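Local coordinates for carbonic anhydrase (PDB 1DDZ) that catalyses the reversible hydration of carbon dioxide to hydrogencarbonate, as a zinc-dependent enzyme of the beta class, at the interface of chains A and B. Numbering follows the deposited sequence. Chains: chain A/B, Carbonic anhydrase.

Contact 1 has its twin, under the two-fold axis relating chains A and B, divided between contacts 2 and 3: on both sides of the dimer, the stretch after 3-10 helix 235-237 of one chain lies against helix 134-141 of the other. The centres of contacts 1 and 2 are about 46 Å apart. Contact 3 adjoins contact 2, its centre about 7 Å away, sharing A:Lys137, A:Gly141 and B:Leu256; from contact 1 it is about 42 Å distant. Helix 134-141 begins straight after the zinc ligands His130 and Cys133 of each chain, close in sequence. This mutual embrace may hold a dimer together, though the structure alone does not prove it.

Contact 1: the interface of chains A and B. Residues chain A 238-239, 252, 254-256; chain B 137, 140-142, 176.
Loop residues A:Tyr238, A:Arg239, A:Pro252 and A:Ala254 to A:Leu256 lie against the end of helix 134-141 of chain B, B:Asp142 just beyond it, and B:Leu176 of helix 172-193. In this beta-class carbonic anhydrase the loop comes as an arm from one chain onto the other. A:Leu256 CD1 lies 3.7 Å from B:Leu176 CG and also packs on B:Leu140 CD1. B:Lys137 reaches out with an extended chain, CG anti to the backbone N (chi1 -168°). Its NZ bonds to the carbonyl O of A:Ala254, though in doubtful geometry, with CE modelled too near the same O, and weakly to A:Pro252 O. An alanine in place of B:Lys137 would probably open a gap beside A:Leu256, whose CG lies 3.8 Å from the lysine CG, and leave the A:Ala254 carbonyl without the lysine amino group near it. The chain of A:Arg239 is bent at chi2 (68°) and runs on to put NH1 near the carbonyl O of B:Gly141 (3.1 Å, a hydrogen bond) and B:Asp142 OD2 (3.0 Å). The latter is a salt bridge but a weak hydrogen bond, 123° at the hydrogen. Water 1, in the guanidinium plane at its edge, joins NH1 and NH2 to the same OD2. A:Tyr238 lays one ring face over B:Leu140 CB, towards the rim.

Contact 2: the interface of chains A and B. Residues chain A 137, 141-142; chain B 239, 246-247, 252-256.
B:Arg239 and B:Leu256 press on A:Gly141, at the end of helix 134-141 in this beta-class carbonic anhydrase, and the glycine has no side chain to hold them off. B:Leu256, though poorly ordered, brings CD2 to 3.7 Å from A:Gly141 CA, while its CG meets the CG of A:Lys137, the two side chains running antiparallel alongside each other. Beside them B:Arg239 lays its aliphatic CD on A:Gly141 CA at 3.9 Å. The chain, bent at chi2 (68°), runs on extended past CD and carries NH1 to the carbonyl O of A:Gly141, a hydrogen bond of 2.9 Å. This is the tight part of the contact. A:Lys137 belongs to it too, burying more surface than any other residue here, but its tip is less certain: NZ is weakly bonded to the carbonyl oxygens of B:Ala254 and B:Pro252, and the geometry is doubtful because CE is modelled too near B:Ala254 O. On the looser side, polar groups meet at poorer angles or through water. B:Arg239 NH1 and A:Asp142 OD2 form a salt bridge of 3.0 Å but a weak hydrogen bond (128° at the hydrogen). Water 2 sits in plane at the guanidinium edge and lies 2.6 Å from that same OD2, bridging it to NH2 and, weakly, to NH1. The other carboxylate oxygen, OD1, takes a weak but fairly straight bond from the backbone N of B:Leu247 (3.3 Å), whose CB rests against the carboxylate carbon CG.

Contact 3: the interface of chains A and B. Residues chain A 137, 140-141, 172-173, 176; chain B 256.
B:Leu256 meets A:Leu140 and A:Leu176 with one methyl, CD1, which carries the new apolar contacts. The CD1 methyl of A:Leu140 comes to 3.8 Å from B:Leu256 CD1, and A:Leu140 CB stands almost as near, at 3.9 Å, so that the helix residue touches with both the root and one branch of its side chain. From the neighbouring helix, A:Leu176 offers its branch carbon CG, 4.0 Å from the same CD1. Both of these leucines lie roughly perpendicular to B:Leu256. The CG of B:Leu256 is only roughly anti to its own carbonyl carbon (chi1 -92°), a torsion that points the branch into the partner, with A:Lys137 and A:Gly141 also against it. Polar groups contribute no hydrogen bond. The carbonyl O of B:Leu256 merely rests 3.7 Å from A:Gly172 CA, and the carboxylate of A:Asp173 stays further off. A:Asp173 and B:Leu256 are both poorly ordered, which makes the finer details less certain. In the fold, B:Leu256 belongs to the loop stretch that chain B lays across chain A, and it drops into the groove between the end of helix 134-141 and the first turns of helix 172-193.

Contact 1: the interface of chains A and B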
ATOM      1  N   TYR A 238     -28.189  -0.973  -8.723  1.00 22.88           N
ATOM      2  CA  TYR A 238     -28.099  -2.433  -8.687  1.00 22.85           C
ATOM      3  C   TYR A 238     -28.788  -3.141  -7.564  1.00 25.24           C
ATOM      4  O   TYR A 238     -28.835  -4.361  -7.556  1.00 24.96           O
ATOM      5  CB  TYR A 238     -26.643  -2.863  -8.656  1.00 18.86           C
ATOM      6  CG  TYR A 238     -25.894  -2.372  -9.848  1.00 21.60           C
ATOM      7  CD1 TYR A 238     -25.139  -1.189  -9.789  1.00 20.05           C
ATOM      8  CD2 TYR A 238     -25.984  -3.046 -11.066  1.00 18.90           C
ATOM      9  CE1 TYR A 238     -24.498  -0.682 -10.936  1.00 18.60           C
ATOM     10  CE2 TYR A 238     -25.353  -2.557 -12.200  1.00 16.61           C
ATOM     11  CZ  TYR A 238     -24.617  -1.382 -12.138  1.00 17.21           C
ATOM     12  OH  TYR A 238     -24.056  -0.995 -13.331  1.00 21.76           O
ATOM     13  N   ARG A 239     -29.266  -2.406  -6.580  1.00 29.29           N
ATOM     14  CA  ARG A 239     -29.905  -3.061  -5.465  1.00 35.72           C
ATOM     15  C   ARG A 239     -31.316  -2.539  -5.297  1.00 40.25           C
ATOM     16  O   ARG A 239     -31.560  -1.330  -5.382  1.00 40.27           O
ATOM     17  CB  ARG A 239     -29.085  -2.827  -4.182  1.00 35.99           C
ATOM     18  CG  ARG A 239     -28.700  -4.102  -3.406  1.00 37.75           C
ATOM     19  CD  ARG A 239     -27.706  -4.963  -4.169  1.00 35.95           C
ATOM     20  NE  ARG A 239     -27.440  -6.236  -3.510  1.00 39.33           N
ATOM     21  CZ  ARG A 239     -26.222  -6.661  -3.179  1.00 45.51           C
ATOM     22  NH1 ARG A 239     -25.162  -5.913  -3.438  1.00 46.94           N
ATOM     23  NH2 ARG A 239     -26.052  -7.844  -2.599  1.00 51.47           N
ATOM     24  N   PRO A 252     -24.215 -11.472   1.978  1.00 46.26           N
ATOM     25  CA  PRO A 252     -23.437 -11.138   0.779  1.00 45.52           C
ATOM     26  C   PRO A 252     -24.013 -11.776  -0.487  1.00 45.71           C
ATOM     27  O   PRO A 252     -23.549 -11.521  -1.589  1.00 43.94           O
ATOM     28  CB  PRO A 252     -22.067 -11.729   1.108  1.00 47.46           C
ATOM     29  CG  PRO A 252     -22.423 -12.989   1.862  1.00 46.49           C
ATOM     30  CD  PRO A 252     -23.571 -12.551   2.757  1.00 46.72           C
ATOM     31  N   ALA A 254     -27.318 -11.509  -1.509  1.00 51.11           N
ATOM     32  CA  ALA A 254     -28.480 -10.803  -2.049  1.00 50.45           C
ATOM     33  C   ALA A 254     -28.197 -10.547  -3.536  1.00 51.20           C
ATOM     34  O   ALA A 254     -27.097 -10.153  -3.911  1.00 50.49           O
ATOM     35  CB  ALA A 254     -28.704  -9.492  -1.311  1.00 50.12           C
ATOM     36  N   PRO A 255     -29.207 -10.728  -4.395  1.00 50.28           N
ATOM     37  CA  PRO A 255     -29.055 -10.529  -5.841  1.00 48.03           C
ATOM     38  C   PRO A 255     -28.716  -9.123  -6.344  1.00 48.01           C
ATOM     39  O   PRO A 255     -29.020  -8.114  -5.695  1.00 46.00           O
ATOM     40  CB  PRO A 255     -30.415 -10.974  -6.369  1.00 48.29           C
ATOM     41  CG  PRO A 255     -31.348 -10.492  -5.285  1.00 48.18           C
ATOM     42  CD  PRO A 255     -30.622 -10.952  -4.040  1.00 49.47           C
ATOM     43  N   LEU A 256     -28.057  -9.074  -7.499  1.00 47.00           N
ATOM     44  CA  LEU A 256     -27.740  -7.809  -8.144  1.00 46.68           C
ATOM     45  C   LEU A 256     -28.780  -7.645  -9.243  1.00 46.98           C
ATOM     46  O   LEU A 256     -28.850  -8.453 -10.175  1.00 45.50           O
ATOM     47  CB  LEU A 256     -26.335  -7.790  -8.747  1.00 44.42           C
ATOM     48  CG  LEU A 256     -25.220  -7.285  -7.834  1.00 43.13           C
ATOM     49  CD1 LEU A 256     -23.991  -7.037  -8.672  1.00 43.19           C
ATOM     50  CD2 LEU A 256     -25.633  -6.003  -7.146  1.00 35.84           C
TER
ATOM     51  N   LYS B 137     -19.145  -7.898  -6.554  1.00 15.13           N
ATOM     52  CA  LYS B 137     -20.550  -7.656  -6.271  1.00 14.98           C
ATOM     53  C   LYS B 137     -20.747  -6.488  -5.289  1.00 20.34           C
ATOM     54  O   LYS B 137     -21.622  -5.632  -5.496  1.00 20.44           O
ATOM     55  CB  LYS B 137     -21.143  -8.935  -5.711  1.00 12.63           C
ATOM     56  CG  LYS B 137     -22.613  -8.962  -5.632  1.00 21.09           C
ATOM     57  CD  LYS B 137     -23.053 -10.329  -5.148  1.00 28.61           C
ATOM     58  CE  LYS B 137     -24.533 -10.319  -4.834  1.00 32.68           C
ATOM     59  NZ  LYS B 137     -25.077 -11.676  -4.515  1.00 36.64           N
ATOM     60  N   LEU B 140     -20.457  -2.981  -6.787  1.00 17.37           N
ATOM     61  CA  LEU B 140     -21.631  -2.491  -7.524  1.00 18.36           C
ATOM     62  C   LEU B 140     -22.868  -2.269  -6.651  1.00 16.86           C
ATOM     63  O   LEU B 140     -23.610  -1.298  -6.830  1.00 15.91           O
ATOM     64  CB  LEU B 140     -22.039  -3.477  -8.645  1.00 13.70           C
ATOM     65  CG  LEU B 140     -21.225  -3.675  -9.932  1.00 15.87           C
ATOM     66  CD1 LEU B 140     -21.927  -4.667 -10.856  1.00 12.67           C
ATOM     67  CD2 LEU B 140     -21.011  -2.372 -10.660  1.00  9.33           C
ATOM     68  N   GLY B 141     -23.114  -3.192  -5.729  1.00 17.72           N
ATOM     69  CA  GLY B 141     -24.318  -3.089  -4.938  1.00 18.16           C
ATOM     70  C   GLY B 141     -24.302  -2.696  -3.490  1.00 20.33           C
ATOM     71  O   GLY B 141     -25.331  -2.829  -2.849  1.00 22.00           O
ATOM     72  N   ASP B 142     -23.184  -2.201  -2.970  1.00 21.93           N
ATOM     73  CA  ASP B 142     -23.124  -1.822  -1.563  1.00 19.54           C
ATOM     74  C   ASP B 142     -22.281  -0.589  -1.420  1.00 19.95           C
ATOM     75  O   ASP B 142     -21.326  -0.421  -2.161  1.00 21.10           O
ATOM     76  CB  ASP B 142     -22.499  -2.948  -0.735  1.00 17.07           C
ATOM     77  CG  ASP B 142     -23.240  -4.255  -0.888  1.00 23.51           C
ATOM     78  OD1 ASP B 142     -24.271  -4.457  -0.202  1.00 26.49           O
ATOM     79  OD2 ASP B 142     -22.805  -5.074  -1.723  1.00 27.71           O
ATOM     80  N   LEU B 176     -22.595  -8.404 -13.978  1.00 13.41           N
ATOM     81  CA  LEU B 176     -21.632  -8.799 -12.962  1.00 13.18           C
ATOM     82  C   LEU B 176     -20.639  -9.720 -13.648  1.00 12.91           C
ATOM     83  O   LEU B 176     -19.437  -9.557 -13.497  1.00 14.00           O
ATOM     84  CB  LEU B 176     -22.313  -9.544 -11.809  1.00 16.37           C
ATOM     85  CG  LEU B 176     -21.751  -9.429 -10.374  1.00 20.94           C
ATOM     86  CD1 LEU B 176     -21.753 -10.794  -9.721  1.00 19.70           C
ATOM     87  CD2 LEU B 176     -20.358  -8.830 -10.323  1.00 17.03           C
TER
HETATM   88  O   HOH W   1     -23.037  -7.805  -1.976  1.00 31.69           O

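Contact 2: the interface of chains A and B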
ATOM      1  N   LYS A 137       6.782  13.659 -15.513  1.00 17.30           N
ATOM      2  CA  LYS A 137       7.728  13.635 -16.622  1.00 17.58           C
ATOM      3  C   LYS A 137       8.380  12.265 -16.787  1.00 17.58           C
ATOM      4  O   LYS A 137       8.477  11.739 -17.900  1.00 16.50           O
ATOM      5  CB  LYS A 137       8.774  14.711 -16.380  1.00 18.48           C
ATOM      6  CG  LYS A 137       9.648  15.031 -17.541  1.00 22.70           C
ATOM      7  CD  LYS A 137      10.545  16.205 -17.190  1.00 27.68           C
ATOM      8  CE  LYS A 137      11.627  16.371 -18.224  1.00 29.39           C
ATOM      9  NZ  LYS A 137      12.425  17.616 -18.029  1.00 38.21           N
ATOM     10  N   GLY A 141       8.650   9.947 -20.162  1.00 19.60           N
ATOM     11  CA  GLY A 141       9.923   9.804 -20.831  1.00 17.26           C
ATOM     12  C   GLY A 141      11.023   8.917 -20.313  1.00 17.62           C
ATOM     13  O   GLY A 141      12.140   9.021 -20.800  1.00 20.33           O
ATOM     14  N   ASP A 142      10.744   8.042 -19.358  1.00 18.49           N
ATOM     15  CA  ASP A 142      11.799   7.180 -18.825  1.00 17.26           C
ATOM     16  C   ASP A 142      11.195   5.843 -18.529  1.00 17.73           C
ATOM     17  O   ASP A 142      10.034   5.778 -18.159  1.00 24.36           O
ATOM     18  CB  ASP A 142      12.376   7.753 -17.523  1.00 20.95           C
ATOM     19  CG  ASP A 142      12.906   9.159 -17.689  1.00 24.66           C
ATOM     20  OD1 ASP A 142      14.070   9.320 -18.142  1.00 26.08           O
ATOM     21  OD2 ASP A 142      12.144  10.105 -17.382  1.00 26.66           O
TER
ATOM     22  N   ARG B 239      11.205  10.606 -25.898  1.00 29.73           N
ATOM     23  CA  ARG B 239      12.599  10.906 -25.699  1.00 35.05           C
ATOM     24  C   ARG B 239      13.380  10.649 -26.961  1.00 39.28           C
ATOM     25  O   ARG B 239      13.188   9.636 -27.635  1.00 39.30           O
ATOM     26  CB  ARG B 239      13.158  10.044 -24.562  1.00 37.11           C
ATOM     27  CG  ARG B 239      13.849  10.818 -23.430  1.00 40.44           C
ATOM     28  CD  ARG B 239      12.869  11.665 -22.627  1.00 42.03           C
ATOM     29  NE  ARG B 239      13.536  12.513 -21.639  1.00 43.11           N
ATOM     30  CZ  ARG B 239      13.227  12.538 -20.347  1.00 43.65           C
ATOM     31  NH1 ARG B 239      12.268  11.767 -19.872  1.00 47.49           N
ATOM     32  NH2 ARG B 239      13.872  13.341 -19.520  1.00 49.35           N
ATOM     33  N   ALA B 246      17.857   9.455 -19.633  1.00 38.77           N
ATOM     34  CA  ALA B 246      18.120  10.704 -18.916  1.00 39.11           C
ATOM     35  C   ALA B 246      18.140  10.588 -17.392  1.00 37.07           C
ATOM     36  O   ALA B 246      19.183  10.785 -16.757  1.00 35.54           O
ATOM     37  CB  ALA B 246      17.102  11.761 -19.328  1.00 37.12           C
ATOM     38  N   LEU B 247      16.978  10.280 -16.823  1.00 36.46           N
ATOM     39  CA  LEU B 247      16.799  10.171 -15.380  1.00 35.43           C
ATOM     40  C   LEU B 247      17.720   9.174 -14.689  1.00 36.70           C
ATOM     41  O   LEU B 247      18.252   9.472 -13.617  1.00 35.67           O
ATOM     42  CB  LEU B 247      15.339   9.856 -15.049  1.00 32.55           C
ATOM     43  CG  LEU B 247      14.984   9.808 -13.568  1.00 33.77           C
ATOM     44  CD1 LEU B 247      15.204  11.172 -12.944  1.00 28.21           C
ATOM     45  CD2 LEU B 247      13.553   9.368 -13.403  1.00 31.89           C
ATOM     46  N   PRO B 252      17.350  14.543 -14.617  1.00 46.18           N
ATOM     47  CA  PRO B 252      15.885  14.535 -14.641  1.00 47.61           C
ATOM     48  C   PRO B 252      15.317  15.700 -15.439  1.00 48.55           C
ATOM     49  O   PRO B 252      14.107  15.791 -15.637  1.00 50.22           O
ATOM     50  CB  PRO B 252      15.529  14.673 -13.168  1.00 47.92           C
ATOM     51  CG  PRO B 252      16.604  15.595 -12.658  1.00 47.17           C
ATOM     52  CD  PRO B 252      17.859  15.087 -13.340  1.00 46.48           C
ATOM     53  N   ASN B 253      16.200  16.590 -15.890  1.00 47.77           N
ATOM     54  CA  ASN B 253      15.793  17.780 -16.639  1.00 50.50           C
ATOM     55  C   ASN B 253      15.816  17.670 -18.171  1.00 51.50           C
ATOM     56  O   ASN B 253      15.500  18.651 -18.865  1.00 50.84           O
ATOM     57  CB  ASN B 253      16.627  18.995 -16.205  1.00 49.96           C
ATOM     58  CG  ASN B 253      16.589  19.236 -14.708  1.00 49.89           C
ATOM     59  OD1 ASN B 253      17.627  19.467 -14.089  1.00 50.19           O
ATOM     60  ND2 ASN B 253      15.396  19.162 -14.114  1.00 50.63           N
ATOM     61  N   ALA B 254      16.213  16.508 -18.695  1.00 51.67           N
ATOM     62  CA  ALA B 254      16.252  16.304 -20.140  1.00 51.10           C
ATOM     63  C   ALA B 254      14.837  16.585 -20.668  1.00 52.49           C
ATOM     64  O   ALA B 254      13.848  16.186 -20.057  1.00 52.98           O
ATOM     65  CB  ALA B 254      16.690  14.887 -20.463  1.00 50.05           C
ATOM     66  N   PRO B 255      14.725  17.280 -21.808  1.00 52.78           N
ATOM     67  CA  PRO B 255      13.425  17.620 -22.403  1.00 51.49           C
ATOM     68  C   PRO B 255      12.538  16.464 -22.874  1.00 50.54           C
ATOM     69  O   PRO B 255      13.015  15.369 -23.189  1.00 48.12           O
ATOM     70  CB  PRO B 255      13.828  18.496 -23.585  1.00 53.08           C
ATOM     71  CG  PRO B 255      15.113  17.835 -24.043  1.00 53.66           C
ATOM     72  CD  PRO B 255      15.831  17.635 -22.719  1.00 53.43           C
ATOM     73  N   LEU B 256      11.233  16.713 -22.873  1.00 48.30           N
ATOM     74  CA  LEU B 256      10.282  15.735 -23.371  1.00 47.58           C
ATOM     75  C   LEU B 256       9.929  16.211 -24.765  1.00 48.08           C
ATOM     76  O   LEU B 256       9.393  17.307 -24.926  1.00 49.73           O
ATOM     77  CB  LEU B 256       9.020  15.664 -22.513  1.00 45.12           C
ATOM     78  CG  LEU B 256       9.035  14.632 -21.382  1.00 43.63           C
ATOM     79  CD1 LEU B 256       7.637  14.474 -20.852  1.00 45.09           C
ATOM     80  CD2 LEU B 256       9.531  13.297 -21.871  1.00 40.88           C
TER
HETATM   81  O   HOH W   2      12.465  12.590 -16.645  1.00 29.59           O

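Contact 3: the interface of chains A and B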
ATOM      1  N   LYS A 137       6.782  13.659 -15.513  1.00 17.30           N
ATOM      2  CA  LYS A 137       7.728  13.635 -16.622  1.00 17.58           C
ATOM      3  C   LYS A 137       8.380  12.265 -16.787  1.00 17.58           C
ATOM      4  O   LYS A 137       8.477  11.739 -17.900  1.00 16.50           O
ATOM      5  CB  LYS A 137       8.774  14.711 -16.380  1.00 18.48           C
ATOM      6  CG  LYS A 137       9.648  15.031 -17.541  1.00 22.70           C
ATOM      7  CD  LYS A 137      10.545  16.205 -17.190  1.00 27.68           C
ATOM      8  CE  LYS A 137      11.627  16.371 -18.224  1.00 29.39           C
ATOM      9  NZ  LYS A 137      12.425  17.616 -18.029  1.00 38.21           N
ATOM     10  N   LEU A 140       6.320   9.571 -18.573  1.00 19.32           N
ATOM     11  CA  LEU A 140       6.240   9.645 -20.033  1.00 17.17           C
ATOM     12  C   LEU A 140       7.581   9.394 -20.714  1.00 19.13           C
ATOM     13  O   LEU A 140       7.656   8.710 -21.732  1.00 19.95           O
ATOM     14  CB  LEU A 140       5.749  11.036 -20.487  1.00 14.50           C
ATOM     15  CG  LEU A 140       4.306  11.546 -20.313  1.00 17.06           C
ATOM     16  CD1 LEU A 140       4.147  12.961 -20.915  1.00 16.49           C
ATOM     17  CD2 LEU A 140       3.346  10.611 -20.991  1.00 12.71           C
ATOM     18  N   GLY A 141       8.650   9.947 -20.162  1.00 19.60           N
ATOM     19  CA  GLY A 141       9.923   9.804 -20.831  1.00 17.26           C
ATOM     20  C   GLY A 141      11.023   8.917 -20.313  1.00 17.62           C
ATOM     21  O   GLY A 141      12.140   9.021 -20.800  1.00 20.33           O
ATOM     22  N   GLY A 172       5.378  18.309 -26.844  1.00 28.83           N
ATOM     23  CA  GLY A 172       5.756  17.682 -25.596  1.00 29.22           C
ATOM     24  C   GLY A 172       5.415  18.478 -24.360  1.00 30.26           C
ATOM     25  O   GLY A 172       4.887  17.922 -23.406  1.00 32.79           O
ATOM     26  N   ASP A 173       5.689  19.777 -24.378  1.00 33.46           N
ATOM     27  CA  ASP A 173       5.419  20.631 -23.230  1.00 34.55           C
ATOM     28  C   ASP A 173       3.933  20.796 -22.996  1.00 30.94           C
ATOM     29  O   ASP A 173       3.461  20.679 -21.876  1.00 32.85           O
ATOM     30  CB  ASP A 173       6.111  21.992 -23.381  1.00 42.20           C
ATOM     31  CG  ASP A 173       7.649  21.892 -23.356  1.00 51.80           C
ATOM     32  OD1 ASP A 173       8.213  20.844 -22.929  1.00 56.39           O
ATOM     33  OD2 ASP A 173       8.300  22.882 -23.768  1.00 56.79           O
ATOM     34  N   LEU A 176       2.716  17.591 -21.492  1.00 18.83           N
ATOM     35  CA  LEU A 176       3.093  17.357 -20.097  1.00 15.36           C
ATOM     36  C   LEU A 176       2.160  18.235 -19.255  1.00 16.38           C
ATOM     37  O   LEU A 176       1.558  17.760 -18.291  1.00 18.84           O
ATOM     38  CB  LEU A 176       4.558  17.742 -19.854  1.00 17.60           C
ATOM     39  CG  LEU A 176       5.391  17.013 -18.780  1.00 19.64           C
ATOM     40  CD1 LEU A 176       6.207  18.016 -17.982  1.00 16.66           C
ATOM     41  CD2 LEU A 176       4.553  16.164 -17.857  1.00 13.90           C
TER
ATOM     42  N   LEU B 256      11.233  16.713 -22.873  1.00 48.30           N
ATOM     43  CA  LEU B 256      10.282  15.735 -23.371  1.00 47.58           C
ATOM     44  C   LEU B 256       9.929  16.211 -24.765  1.00 48.08           C
ATOM     45  O   LEU B 256       9.393  17.307 -24.926  1.00 49.73           O
ATOM     46  CB  LEU B 256       9.020  15.664 -22.513  1.00 45.12           C
ATOM     47  CG  LEU B 256       9.035  14.632 -21.382  1.00 43.63           C
ATOM     48  CD1 LEU B 256       7.637  14.474 -20.852  1.00 45.09           C
ATOM     49  CD2 LEU B 256       9.531  13.297 -21.871  1.00 40.88           C
TER